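Local coordinates for R.Ecl18kI (Enterobacter cloacae, PDB 2GB7), which cuts double-stranded DNA as a type II restriction endonuclease, recognising the sequence 5'-CCNGG-3' and cleaving ahead of its first C, at residues Thr11-Glu16 with Tyr106-Ser111; Ser19-Pro24 with Lys62-Phe67; Glu70-Met75 with Leu110-Ser115. The protein carries 1 engineered substitution. One frame throughout, in Å; residues are numbered along the deposited sequence.

Contact 1 of 3, residues Thr11-Glu16 with Tyr106-Ser111. With nucleotides of chain A.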
loop_
_atom_site.group_PDB
_atom_site.type_symbol
_atom_site.label_atom_id
_atom_site.label_comp_id
_atom_site.label_asym_id
_atom_site.label_seq_id
_atom_site.Cartn_x
_atom_site.Cartn_y
_atom_site.Cartn_z
ATOM N N THR F 11 18.228 -8.733 -12.178
ATOM C CA THR F 11 19.508 -8.246 -11.673
ATOM C C THR F 11 20.075 -7.133 -12.554
ATOM O O THR F 11 20.561 -6.108 -12.050
ATOM C CB THR F 11 20.508 -9.393 -11.481
ATOM O OG1 THR F 11 19.992 -10.282 -10.480
ATOM C CG2 THR F 11 21.867 -8.867 -11.018
ATOM N N LEU F 12 19.978 -7.332 -13.863
ATOM C CA LEU F 12 20.375 -6.321 -14.824
ATOM C C LEU F 12 19.530 -5.042 -14.676
ATOM O O LEU F 12 20.073 -3.942 -14.692
ATOM C CB LEU F 12 20.287 -6.890 -16.245
ATOM C CG LEU F 12 20.431 -5.942 -17.433
ATOM C CD1 LEU F 12 21.828 -5.335 -17.518
ATOM C CD2 LEU F 12 20.078 -6.685 -18.709
ATOM N N ILE F 13 18.214 -5.200 -14.524
ATOM C CA ILE F 13 17.292 -4.054 -14.445
ATOM C C ILE F 13 17.661 -3.181 -13.240
ATOM O O ILE F 13 17.749 -1.963 -13.352
ATOM C CB ILE F 13 15.790 -4.501 -14.376
ATOM C CG1 ILE F 13 15.310 -5.110 -15.697
ATOM C CG2 ILE F 13 14.870 -3.325 -14.007
ATOM C CD1 ILE F 13 14.011 -5.878 -15.557
ATOM N N SER F 14 17.919 -3.833 -12.114
ATOM C CA SER F 14 18.329 -3.143 -10.888
ATOM C C SER F 14 19.680 -2.447 -11.025
ATOM O O SER F 14 19.844 -1.318 -10.567
ATOM C CB SER F 14 18.361 -4.133 -9.729
ATOM O OG SER F 14 17.043 -4.477 -9.366
ATOM N N LYS F 15 20.630 -3.115 -11.672
ATOM C CA LYS F 15 21.953 -2.552 -11.919
ATOM C C LYS F 15 21.836 -1.313 -12.796
ATOM O O LYS F 15 22.419 -0.271 -12.494
ATOM C CB LYS F 15 22.864 -3.600 -12.571
ATOM C CG LYS F 15 24.325 -3.178 -12.754
ATOM C CD LYS F 15 25.109 -4.309 -13.406
ATOM C CE LYS F 15 26.453 -3.843 -13.964
ATOM N NZ LYS F 15 27.602 -4.038 -13.014
ATOM N N GLU F 16 21.045 -1.430 -13.856
ATOM C CA GLU F 16 20.871 -0.365 -14.831
ATOM C C GLU F 16 20.093 0.796 -14.265
ATOM O O GLU F 16 20.412 1.930 -14.572
ATOM C CB GLU F 16 20.158 -0.873 -16.083
ATOM C CG GLU F 16 20.999 -1.856 -16.909
ATOM C CD GLU F 16 22.118 -1.194 -17.697
ATOM O OE1 GLU F 16 23.005 -1.938 -18.188
ATOM O OE2 GLU F 16 22.111 0.047 -17.868
ATOM N N TYR F 106 6.820 -8.756 -17.772
ATOM C CA TYR F 106 6.082 -8.457 -16.544
ATOM C C TYR F 106 7.025 -7.994 -15.433
ATOM O O TYR F 106 6.730 -7.010 -14.761
ATOM C CB TYR F 106 5.236 -9.658 -16.094
ATOM C CG TYR F 106 4.592 -9.408 -14.738
ATOM C CD1 TYR F 106 3.452 -8.633 -14.608
ATOM C CD2 TYR F 106 5.152 -9.957 -13.586
ATOM C CE1 TYR F 106 2.879 -8.386 -13.341
ATOM C CE2 TYR F 106 4.588 -9.724 -12.329
ATOM C CZ TYR F 106 3.452 -8.944 -12.217
ATOM O OH TYR F 106 2.885 -8.723 -10.977
ATOM N N ASP F 107 8.141 -8.689 -15.221
ATOM C CA ASP F 107 9.100 -8.308 -14.178
ATOM C C ASP F 107 9.680 -6.907 -14.363
ATOM O O ASP F 107 9.879 -6.155 -13.389
ATOM C CB ASP F 107 10.236 -9.310 -14.113
ATOM C CG ASP F 107 9.809 -10.620 -13.488
ATOM O OD1 ASP F 107 8.678 -10.692 -12.943
ATOM O OD2 ASP F 107 10.623 -11.565 -13.548
ATOM N N LEU F 108 9.975 -6.566 -15.612
ATOM C CA LEU F 108 10.394 -5.191 -15.912
ATOM C C LEU F 108 9.324 -4.166 -15.560
ATOM O O LEU F 108 9.617 -3.166 -14.903
ATOM C CB LEU F 108 10.757 -5.055 -17.391
ATOM C CG LEU F 108 11.112 -3.664 -17.924
ATOM C CD1 LEU F 108 12.315 -3.080 -17.213
ATOM C CD2 LEU F 108 11.392 -3.720 -19.425
ATOM N N ALA F 109 8.097 -4.379 -16.029
ATOM C CA ALA F 109 7.030 -3.422 -15.734
ATOM C C ALA F 109 6.771 -3.351 -14.239
ATOM O O ALA F 109 6.567 -2.265 -13.695
ATOM C CB ALA F 109 5.763 -3.798 -16.460
ATOM N N LEU F 110 6.792 -4.509 -13.586
ATOM C CA LEU F 110 6.620 -4.550 -12.138
ATOM C C LEU F 110 7.675 -3.696 -11.429
ATOM O O LEU F 110 7.330 -2.878 -10.568
ATOM C CB LEU F 110 6.663 -5.983 -11.591
ATOM C CG LEU F 110 6.532 -6.182 -10.069
ATOM C CD1 LEU F 110 5.224 -5.607 -9.518
ATOM C CD2 LEU F 110 6.649 -7.694 -9.776
ATOM N N SER F 111 8.939 -3.890 -11.804
ATOM C CA SER F 111 10.053 -3.133 -11.233
ATOM C C SER F 111 9.827 -1.630 -11.440
ATOM O O SER F 111 10.024 -0.837 -10.503
ATOM C CB SER F 111 11.362 -3.579 -11.895
ATOM O OG SER F 111 12.480 -2.967 -11.282
ATOM P P DG A 8 13.285 -4.078 -7.744
ATOM O OP1 DG A 8 13.782 -3.939 -9.142
ATOM O OP2 DG A 8 14.102 -4.807 -6.748
ATOM O "O5'" DG A 8 13.002 -2.602 -7.223
ATOM C "C5'" DG A 8 12.053 -1.789 -7.904
ATOM C "C4'" DG A 8 11.944 -0.436 -7.244
ATOM O "O4'" DG A 8 11.272 -0.555 -5.969
ATOM C "C3'" DG A 8 13.276 0.252 -6.962
ATOM O "O3'" DG A 8 13.127 1.641 -7.243
ATOM C "C2'" DG A 8 13.489 0.008 -5.478
ATOM C "C1'" DG A 8 12.067 0.020 -4.948
ATOM N N9 DG A 8 11.841 -0.755 -3.733
ATOM C C8 DG A 8 12.065 -2.097 -3.553
ATOM N N7 DG A 8 11.722 -2.520 -2.367
ATOM C C5 DG A 8 11.250 -1.386 -1.719
ATOM C C6 DG A 8 10.733 -1.226 -0.409
ATOM O O6 DG A 8 10.579 -2.087 0.467
ATOM N N1 DG A 8 10.376 0.094 -0.157
ATOM C C2 DG A 8 10.503 1.130 -1.051
ATOM N N2 DG A 8 10.117 2.337 -0.616
ATOM N N3 DG A 8 10.978 0.991 -2.279
ATOM C C4 DG A 8 11.329 -0.284 -2.545
ATOM P P DG A 6 3.436 -9.557 -7.550
ATOM O OP1 DG A 6 2.199 -8.775 -7.808
ATOM O OP2 DG A 6 4.193 -10.124 -8.696
ATOM O "O5'" DG A 6 4.455 -8.669 -6.717
ATOM C "C5'" DG A 6 4.000 -7.755 -5.728
ATOM C "C4'" DG A 6 5.187 -7.033 -5.141
ATOM O "O4'" DG A 6 4.764 -5.986 -4.236
ATOM C "C3'" DG A 6 6.134 -7.927 -4.340
ATOM O "O3'" DG A 6 7.466 -7.480 -4.587
ATOM C "C2'" DG A 6 5.756 -7.616 -2.904
ATOM C "C1'" DG A 6 5.468 -6.136 -3.022
ATOM N N9 DG A 6 4.676 -5.515 -1.969
ATOM C C8 DG A 6 4.109 -6.098 -0.860
ATOM N N7 DG A 6 3.483 -5.238 -0.100
ATOM C C5 DG A 6 3.649 -4.022 -0.752
ATOM C C6 DG A 6 3.206 -2.716 -0.406
ATOM O O6 DG A 6 2.568 -2.357 0.587
ATOM N N1 DG A 6 3.586 -1.778 -1.362
ATOM C C2 DG A 6 4.302 -2.053 -2.498
ATOM N N2 DG A 6 4.555 -1.013 -3.308
ATOM N N3 DG A 6 4.735 -3.257 -2.820
ATOM C C4 DG A 6 4.372 -4.184 -1.911
#
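Ile13 is driven like a fork between Leu108 and Ser111, two residues that lie three apart on the facing side of helix 102-134. Its long branch runs beside the backbone N (chi1 -69°) and then extends, so that CD1 arrives at right angles to the Leu108 side chain and stops 3.7 Å from Leu108 CD1. The shorter branch ends nearer the DNA, where Ile13 CG2 rests 3.6 Å from Ser111 OG. A beta-branched residue suits this place because its two arms leave the same CB and can serve both neighbours at once. Leu108 starts off to the side and bends its CD1 methyl back toward Ile13. Here helix 6-20 is laid against the long helix 102-134, a mainly apolar helix-helix join with the hydroxyl of Ser111 at its DNA-side end and with helix 49-77 supplying Met75 and Leu76 as its third wall. The join lies within the helical part of the enzyme that grips the DNA backbone. Ser111 is small enough to share a face with Ile13 and yet polar; with OG anti to the backbone N (chi1 -174°), it donates a 2.7 Å hydrogen bond to OP1 of DG8 of chain A, and Arg17 binds the same hydroxyl through NH2. Farther round helix 102-134, Tyr106 OH gives a 3.0 Å bond to OP2 of DG6 of chain A, which lies in the plane of the phenol ring, at its edge. Leu110 brings CD2 to 3.6 Å from that same OP2, while Ala109 packs on Ala109 of the second subunit.

Contact 2 of 3, residues Ser19-Pro24 with Lys62-Phe67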
loop_
_atom_site.group_PDB
_atom_site.type_symbol
_atom_site.label_atom_id
_atom_site.label_comp_id
_atom_site.label_asym_id
_atom_site.label_seq_id
_atom_site.Cartn_x
_atom_site.Cartn_y
_atom_site.Cartn_z
ATOM N N SER F 19 22.350 2.826 -12.058
ATOM C CA SER F 19 23.381 3.499 -12.835
ATOM C C SER F 19 22.878 4.701 -13.590
ATOM O O SER F 19 23.647 5.625 -13.849
ATOM C CB SER F 19 23.987 2.551 -13.872
ATOM O OG SER F 19 24.589 1.450 -13.241
ATOM N N HIS F 20 21.615 4.668 -14.000
ATOM C CA HIS F 20 21.124 5.649 -14.954
ATOM C C HIS F 20 20.118 6.659 -14.462
ATOM O O HIS F 20 19.938 7.697 -15.094
ATOM C CB HIS F 20 20.554 4.954 -16.172
ATOM C CG HIS F 20 21.609 4.353 -17.037
ATOM N ND1 HIS F 20 22.467 5.118 -17.798
ATOM C CD2 HIS F 20 21.970 3.067 -17.234
ATOM C CE1 HIS F 20 23.302 4.323 -18.440
ATOM N NE2 HIS F 20 23.029 3.076 -18.106
ATOM N N PHE F 21 19.452 6.355 -13.357
ATOM C CA PHE F 21 18.492 7.291 -12.787
ATOM C C PHE F 21 19.101 8.008 -11.622
ATOM O O PHE F 21 19.635 7.373 -10.713
ATOM C CB PHE F 21 17.256 6.557 -12.285
ATOM C CG PHE F 21 16.386 6.050 -13.363
ATOM C CD1 PHE F 21 15.320 6.802 -13.824
ATOM C CD2 PHE F 21 16.644 4.811 -13.946
ATOM C CE1 PHE F 21 14.505 6.321 -14.843
ATOM C CE2 PHE F 21 15.846 4.333 -14.940
ATOM C CZ PHE F 21 14.771 5.079 -15.397
ATOM N N ILE F 22 18.976 9.328 -11.607
ATOM C CA ILE F 22 19.312 10.080 -10.409
ATOM C C ILE F 22 18.251 9.861 -9.321
ATOM O O ILE F 22 17.113 9.439 -9.602
ATOM C CB ILE F 22 19.547 11.579 -10.717
ATOM C CG1 ILE F 22 18.257 12.259 -11.207
ATOM C CG2 ILE F 22 20.694 11.739 -11.741
ATOM C CD1 ILE F 22 18.407 13.789 -11.433
ATOM N N THR F 23 18.638 10.122 -8.074
ATOM C CA THR F 23 17.765 9.862 -6.932
ATOM C C THR F 23 16.552 10.796 -6.998
ATOM O O THR F 23 16.632 11.849 -7.654
ATOM C CB THR F 23 18.521 10.059 -5.615
ATOM O OG1 THR F 23 18.797 11.454 -5.433
ATOM C CG2 THR F 23 19.836 9.270 -5.635
ATOM N N PRO F 24 15.432 10.407 -6.351
ATOM C CA PRO F 24 14.258 11.267 -6.248
ATOM C C PRO F 24 14.624 12.648 -5.745
ATOM O O PRO F 24 14.217 13.646 -6.341
ATOM C CB PRO F 24 13.393 10.546 -5.207
ATOM C CG PRO F 24 13.706 9.102 -5.432
ATOM C CD PRO F 24 15.194 9.096 -5.700
ATOM N N LYS F 62 7.767 15.422 -16.290
ATOM C CA LYS F 62 8.153 15.736 -17.673
ATOM C C LYS F 62 9.559 15.228 -18.002
ATOM O O LYS F 62 9.816 14.774 -19.138
ATOM C CB LYS F 62 8.066 17.251 -17.869
ATOM C CG LYS F 62 8.205 17.749 -19.278
ATOM C CD LYS F 62 8.149 19.266 -19.291
ATOM C CE LYS F 62 9.329 19.887 -18.548
ATOM N NZ LYS F 62 10.646 19.443 -19.097
ATOM N N GLU F 63 10.475 15.335 -17.039
ATOM C CA GLU F 63 11.834 14.816 -17.203
ATOM C C GLU F 63 11.882 13.306 -17.055
ATOM O O GLU F 63 12.514 12.596 -17.877
ATOM C CB GLU F 63 12.826 15.443 -16.213
ATOM C CG GLU F 63 14.186 14.711 -16.247
ATOM C CD GLU F 63 15.340 15.461 -15.606
ATOM N N PHE F 64 11.222 12.801 -16.020
ATOM C CA PHE F 64 11.333 11.386 -15.695
ATOM C C PHE F 64 10.724 10.487 -16.769
ATOM O O PHE F 64 11.375 9.529 -17.225
ATOM C CB PHE F 64 10.721 11.079 -14.328
ATOM C CG PHE F 64 10.638 9.608 -14.028
ATOM C CD1 PHE F 64 11.729 8.927 -13.505
ATOM C CD2 PHE F 64 9.466 8.913 -14.278
ATOM C CE1 PHE F 64 11.645 7.549 -13.238
ATOM C CE2 PHE F 64 9.373 7.558 -14.015
ATOM C CZ PHE F 64 10.474 6.875 -13.495
ATOM N N GLU F 65 9.494 10.787 -17.177
ATOM C CA GLU F 65 8.745 9.812 -17.971
ATOM C C GLU F 65 9.388 9.442 -19.320
ATOM O O GLU F 65 9.468 8.261 -19.643
ATOM C CB GLU F 65 7.254 10.180 -18.083
ATOM C CG GLU F 65 6.312 8.981 -18.423
ATOM N N PRO F 66 9.855 10.428 -20.111
ATOM C CA PRO F 66 10.580 10.068 -21.344
ATOM C C PRO F 66 11.813 9.205 -21.094
ATOM O O PRO F 66 12.100 8.286 -21.870
ATOM C CB PRO F 66 11.010 11.428 -21.910
ATOM C CG PRO F 66 10.049 12.388 -21.340
ATOM C CD PRO F 66 9.724 11.888 -19.979
ATOM N N PHE F 67 12.518 9.485 -20.007
ATOM C CA PHE F 67 13.708 8.741 -19.641
ATOM C C PHE F 67 13.348 7.305 -19.247
ATOM O O PHE F 67 14.018 6.367 -19.660
ATOM C CB PHE F 67 14.437 9.446 -18.506
ATOM C CG PHE F 67 15.800 8.896 -18.224
ATOM C CD1 PHE F 67 16.911 9.365 -18.917
ATOM C CD2 PHE F 67 15.975 7.925 -17.237
ATOM C CE1 PHE F 67 18.185 8.857 -18.653
ATOM C CE2 PHE F 67 17.241 7.398 -16.963
ATOM C CZ PHE F 67 18.341 7.855 -17.668
#
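The ring of Phe21 presents one face to Phe67, whose CE2 stands 3.5 Å above the plane and over its centre. This is a T-shaped stack: the planes meet at 86°, the centroids are 4.8 Å apart, and Phe21 CE1 in turn lies at the edge of the Phe67 ring, in its plane. The fit is tight, with Phe67 CD2 only 3.2 Å from Phe21 CE1. Phe64 joins differently, rim to rim, its plane turned 43° from that of Phe21 and its CE1 3.5 Å from Phe21 CE1, so neither of these two rings covers the other. Phe64 and Phe67 stand three residues apart on helix 49-77 and both hold CG anti to the backbone N, which carries two rings off the same side of the helix to Phe21. Together the three form an aromatic cluster, extended by Phe71, which meets Phe21 edge-to-face, and by Trp61 against Phe64. The cluster ties helix 49-77 to the turn where helix 6-20 ends, Phe21 being the first residue to leave helical geometry. Large flat residues suit such a turn, since they bridge backbones that stay well apart: the CA atoms of Phe21 and Phe67 are 8.5 Å from each other. Phe67 CZ comes 3.0 Å from the carbonyl His20 O, meeting it obliquely, and also touches His20 CB, while the imidazole of His20 leads away. Beyond the rings, Ile22 O accepts a hydrogen bond from Arg119 NH1. Thr23 is the N-cap of helix 24-34, its OG1 bound to Ala26 N, and Pro24, whose missing N-H costs nothing in a first helical turn, packs on a DNA phosphate.

Contact 3 of 3, residues Glu70-Met75 with Leu110-Ser115. With nucleotides of chain A.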
loop_
_atom_site.group_PDB
_atom_site.type_symbol
_atom_site.label_atom_id
_atom_site.label_comp_id
_atom_site.label_asym_id
_atom_site.label_seq_id
_atom_site.Cartn_x
_atom_site.Cartn_y
_atom_site.Cartn_z
ATOM N N GLU F 70 12.457 5.372 -22.438
ATOM C CA GLU F 70 13.694 4.980 -23.119
ATOM C C GLU F 70 14.435 3.851 -22.380
ATOM O O GLU F 70 15.000 2.945 -23.008
ATOM C CB GLU F 70 14.619 6.181 -23.442
ATOM C CG GLU F 70 14.996 7.114 -22.270
ATOM C CD GLU F 70 15.897 8.293 -22.710
ATOM N N PHE F 71 14.396 3.894 -21.053
ATOM C CA PHE F 71 14.944 2.821 -20.234
ATOM C C PHE F 71 14.236 1.490 -20.480
ATOM O O PHE F 71 14.871 0.454 -20.710
ATOM C CB PHE F 71 14.814 3.227 -18.759
ATOM C CG PHE F 71 15.250 2.174 -17.803
ATOM C CD1 PHE F 71 16.608 1.967 -17.545
ATOM C CD2 PHE F 71 14.308 1.384 -17.150
ATOM C CE1 PHE F 71 17.017 0.995 -16.640
ATOM C CE2 PHE F 71 14.707 0.411 -16.251
ATOM C CZ PHE F 71 16.064 0.228 -15.980
ATOM N N THR F 72 12.915 1.514 -20.467
ATOM C CA THR F 72 12.122 0.309 -20.665
ATOM C C THR F 72 12.467 -0.316 -22.016
ATOM O O THR F 72 12.743 -1.522 -22.127
ATOM C CB THR F 72 10.643 0.658 -20.584
ATOM O OG1 THR F 72 10.386 1.253 -19.297
ATOM C CG2 THR F 72 9.762 -0.577 -20.797
ATOM N N THR F 73 12.473 0.512 -23.045
ATOM C CA THR F 73 12.815 0.005 -24.395
ATOM C C THR F 73 14.202 -0.635 -24.410
ATOM O O THR F 73 14.397 -1.718 -25.010
ATOM C CB THR F 73 12.745 1.141 -25.399
ATOM O OG1 THR F 73 11.392 1.610 -25.467
ATOM C CG2 THR F 73 13.211 0.688 -26.788
ATOM N N ARG F 74 15.158 0.010 -23.749
ATOM C CA ARG F 74 16.525 -0.491 -23.687
ATOM C C ARG F 74 16.604 -1.819 -22.958
ATOM O O ARG F 74 17.279 -2.742 -23.429
ATOM C CB ARG F 74 17.469 0.523 -23.063
ATOM C CG ARG F 74 18.941 0.235 -23.276
ATOM C CD ARG F 74 19.795 1.479 -23.076
ATOM N NE ARG F 74 19.389 2.570 -23.966
ATOM C CZ ARG F 74 18.623 3.611 -23.623
ATOM N NH1 ARG F 74 18.158 3.775 -22.372
ATOM N NH2 ARG F 74 18.333 4.515 -24.551
ATOM N N MET F 75 15.901 -1.918 -21.837
ATOM C CA MET F 75 15.856 -3.171 -21.097
ATOM C C MET F 75 15.282 -4.275 -21.954
ATOM O O MET F 75 15.843 -5.359 -22.022
ATOM C CB MET F 75 15.082 -3.019 -19.779
ATOM C CG MET F 75 15.791 -2.114 -18.798
ATOM S SD MET F 75 17.519 -2.539 -18.507
ATOM C CE MET F 75 17.373 -4.171 -17.825
ATOM N N LEU F 110 6.792 -4.509 -13.586
ATOM C CA LEU F 110 6.620 -4.550 -12.138
ATOM C C LEU F 110 7.675 -3.696 -11.429
ATOM O O LEU F 110 7.330 -2.878 -10.568
ATOM C CB LEU F 110 6.663 -5.983 -11.591
ATOM C CG LEU F 110 6.532 -6.182 -10.069
ATOM C CD1 LEU F 110 5.224 -5.607 -9.518
ATOM C CD2 LEU F 110 6.649 -7.694 -9.776
ATOM N N SER F 111 8.939 -3.890 -11.804
ATOM C CA SER F 111 10.053 -3.133 -11.233
ATOM C C SER F 111 9.827 -1.630 -11.440
ATOM O O SER F 111 10.024 -0.837 -10.503
ATOM C CB SER F 111 11.362 -3.579 -11.895
ATOM O OG SER F 111 12.480 -2.967 -11.282
ATOM N N ASN F 112 9.406 -1.261 -12.655
ATOM C CA ASN F 112 9.019 0.137 -12.984
ATOM C C ASN F 112 7.936 0.735 -12.097
ATOM O O ASN F 112 8.095 1.868 -11.598
ATOM C CB ASN F 112 8.563 0.253 -14.436
ATOM C CG ASN F 112 9.716 0.218 -15.419
ATOM O OD1 ASN F 112 10.894 0.205 -15.049
ATOM N ND2 ASN F 112 9.368 0.224 -16.693
ATOM N N THR F 113 6.829 0.008 -11.889
ATOM C CA THR F 113 5.777 0.589 -11.039
ATOM C C THR F 113 6.194 0.648 -9.582
ATOM O O THR F 113 5.793 1.571 -8.841
ATOM C CB THR F 113 4.380 -0.088 -11.164
ATOM O OG1 THR F 113 3.406 0.692 -10.443
ATOM C CG2 THR F 113 4.396 -1.572 -10.705
ATOM N N GLN F 114 7.003 -0.317 -9.155
ATOM C CA GLN F 114 7.472 -0.272 -7.748
ATOM C C GLN F 114 8.438 0.883 -7.512
ATOM O O GLN F 114 8.424 1.548 -6.438
ATOM C CB GLN F 114 8.111 -1.593 -7.359
ATOM C CG GLN F 114 7.162 -2.782 -7.461
ATOM C CD GLN F 114 6.109 -2.782 -6.349
ATOM O OE1 GLN F 114 5.224 -1.910 -6.289
ATOM N NE2 GLN F 114 6.227 -3.739 -5.438
ATOM N N SER F 115 9.263 1.145 -8.524
ATOM C CA SER F 115 10.134 2.305 -8.467
ATOM C C SER F 115 9.295 3.585 -8.488
ATOM O O SER F 115 9.532 4.484 -7.692
ATOM C CB SER F 115 11.120 2.283 -9.638
ATOM O OG SER F 115 11.795 3.529 -9.798
ATOM P P DG A 7 8.666 -8.538 -4.729
ATOM O OP1 DG A 7 8.174 -9.692 -5.535
ATOM O OP2 DG A 7 9.243 -8.783 -3.389
ATOM O "O5'" DG A 7 9.716 -7.725 -5.609
ATOM C "C5'" DG A 7 9.344 -7.252 -6.903
ATOM C "C4'" DG A 7 9.831 -5.836 -7.117
ATOM O "O4'" DG A 7 9.106 -4.926 -6.255
ATOM C "C3'" DG A 7 11.312 -5.590 -6.847
ATOM O "O3'" DG A 7 11.803 -4.689 -7.850
ATOM C "C2'" DG A 7 11.314 -4.988 -5.449
ATOM C "C1'" DG A 7 9.997 -4.227 -5.404
ATOM N N9 DG A 7 9.370 -4.147 -4.086
ATOM C C8 DG A 7 9.249 -5.161 -3.167
ATOM N N7 DG A 7 8.619 -4.800 -2.082
ATOM C C5 DG A 7 8.303 -3.464 -2.295
ATOM C C6 DG A 7 7.611 -2.542 -1.469
ATOM O O6 DG A 7 7.110 -2.734 -0.358
ATOM N N1 DG A 7 7.521 -1.287 -2.064
ATOM C C2 DG A 7 8.020 -0.963 -3.303
ATOM N N2 DG A 7 7.834 0.305 -3.701
ATOM N N3 DG A 7 8.656 -1.819 -4.090
ATOM C C4 DG A 7 8.766 -3.042 -3.525
ATOM P P DG A 8 13.285 -4.078 -7.744
ATOM O OP1 DG A 8 13.782 -3.939 -9.142
ATOM O OP2 DG A 8 14.102 -4.807 -6.748
ATOM O "O5'" DG A 8 13.002 -2.602 -7.223
ATOM C "C5'" DG A 8 12.053 -1.789 -7.904
ATOM C "C4'" DG A 8 11.944 -0.436 -7.244
ATOM O "O4'" DG A 8 11.272 -0.555 -5.969
ATOM C "C3'" DG A 8 13.276 0.252 -6.962
ATOM O "O3'" DG A 8 13.127 1.641 -7.243
ATOM C "C2'" DG A 8 13.489 0.008 -5.478
ATOM C "C1'" DG A 8 12.067 0.020 -4.948
ATOM N N9 DG A 8 11.841 -0.755 -3.733
ATOM C C8 DG A 8 12.065 -2.097 -3.553
ATOM N N7 DG A 8 11.722 -2.520 -2.367
ATOM C C5 DG A 8 11.250 -1.386 -1.719
ATOM C C6 DG A 8 10.733 -1.226 -0.409
ATOM O O6 DG A 8 10.579 -2.087 0.467
ATOM N N1 DG A 8 10.376 0.094 -0.157
ATOM C C2 DG A 8 10.503 1.130 -1.051
ATOM N N2 DG A 8 10.117 2.337 -0.616
ATOM N N3 DG A 8 10.978 0.991 -2.279
ATOM C C4 DG A 8 11.329 -0.284 -2.545
ATOM P P DG A 6 3.436 -9.557 -7.550
ATOM O OP1 DG A 6 2.199 -8.775 -7.808
ATOM O OP2 DG A 6 4.193 -10.124 -8.696
ATOM O "O5'" DG A 6 4.455 -8.669 -6.717
ATOM C "C5'" DG A 6 4.000 -7.755 -5.728
ATOM C "C4'" DG A 6 5.187 -7.033 -5.141
ATOM O "O4'" DG A 6 4.764 -5.986 -4.236
ATOM C "C3'" DG A 6 6.134 -7.927 -4.340
ATOM O "O3'" DG A 6 7.466 -7.480 -4.587
ATOM C "C2'" DG A 6 5.756 -7.616 -2.904
ATOM C "C1'" DG A 6 5.468 -6.136 -3.022
ATOM N N9 DG A 6 4.676 -5.515 -1.969
ATOM C C8 DG A 6 4.109 -6.098 -0.860
ATOM N N7 DG A 6 3.483 -5.238 -0.100
ATOM C C5 DG A 6 3.649 -4.022 -0.752
ATOM C C6 DG A 6 3.206 -2.716 -0.406
ATOM O O6 DG A 6 2.568 -2.357 0.587
ATOM N N1 DG A 6 3.586 -1.778 -1.362
ATOM C C2 DG A 6 4.302 -2.053 -2.498
ATOM N N2 DG A 6 4.555 -1.013 -3.308
ATOM N N3 DG A 6 4.735 -3.257 -2.820
ATOM C C4 DG A 6 4.372 -4.184 -1.911
#
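Thr72 and Asn112 mark the nearest approach of two helical segments, their CA atoms 8.3 Å apart, a spacing wide enough for side chains to make all the contact. Asn112 points across the gap, its CG beside the backbone N (chi1 -75°), and its ND2 donates to Thr72 OG1 at 3.0 Å. The bond is bent, with 135° at the hydrogen, and the hydroxyl sits somewhat out of the amide plane. Thr72 can accept it because its own hydroxyl is turned back to bond Glu68 O one helical turn earlier, an arrangement well suited to a threonine buried on a helix. The other end of the amide is used too: Asn112 OD1 receives NH2 of Arg17, from helix 6-20, and lies at the edge of the Phe71 ring, 4.0 Å from CE2. The hydrogens at a ring edge are slightly positive, so a carbonyl oxygen is at ease there, while Met75 CG lies over one face of that ring, toward its rim. Each end of the buried amide has a partner, Thr72 OG1 for ND2 and Arg17 for OD1, which should fix its rotation. Two residues on, Gln114 turns to the DNA. Its chain bends at chi2, bringing OE1 to N2 of DG6 of chain A at 3.2 Å and NE2 to N3 of the same base at 3.1 Å, a paired grip on a guanine's minor-groove edge. The backbone Gln114 O takes N2 of DG7 of chain A at 3.1 Å, and Arg117 of the second subunit bonds Gln114 OE1. Helix 102-134 thus packs on helix 49-77 on one side and meets guanines in the minor groove on another, consistent with a part in recognising the GG-containing site.

Contacts 1 and 3 are buried, lie with centres about 6 Å apart and share helix 102-134, which meets helix 6-20 in one and helix 49-77 in the other; contact 2 joins those two partner helices to each other, closing a three-helix arrangement. It is also the most open of the three, and mainly aromatic. Contact 1 is largely aliphatic, and one of its own hydroxyls binds a phosphate, whereas contact 3 relies on a buried amide and reaches bases as well as backbone. Met75 packs on Leu12 and Ile13, and Phe71 on Phe21, so the three interiors run together. Both contacts on helix 102-134 also touch the second subunit; contact 2 does not.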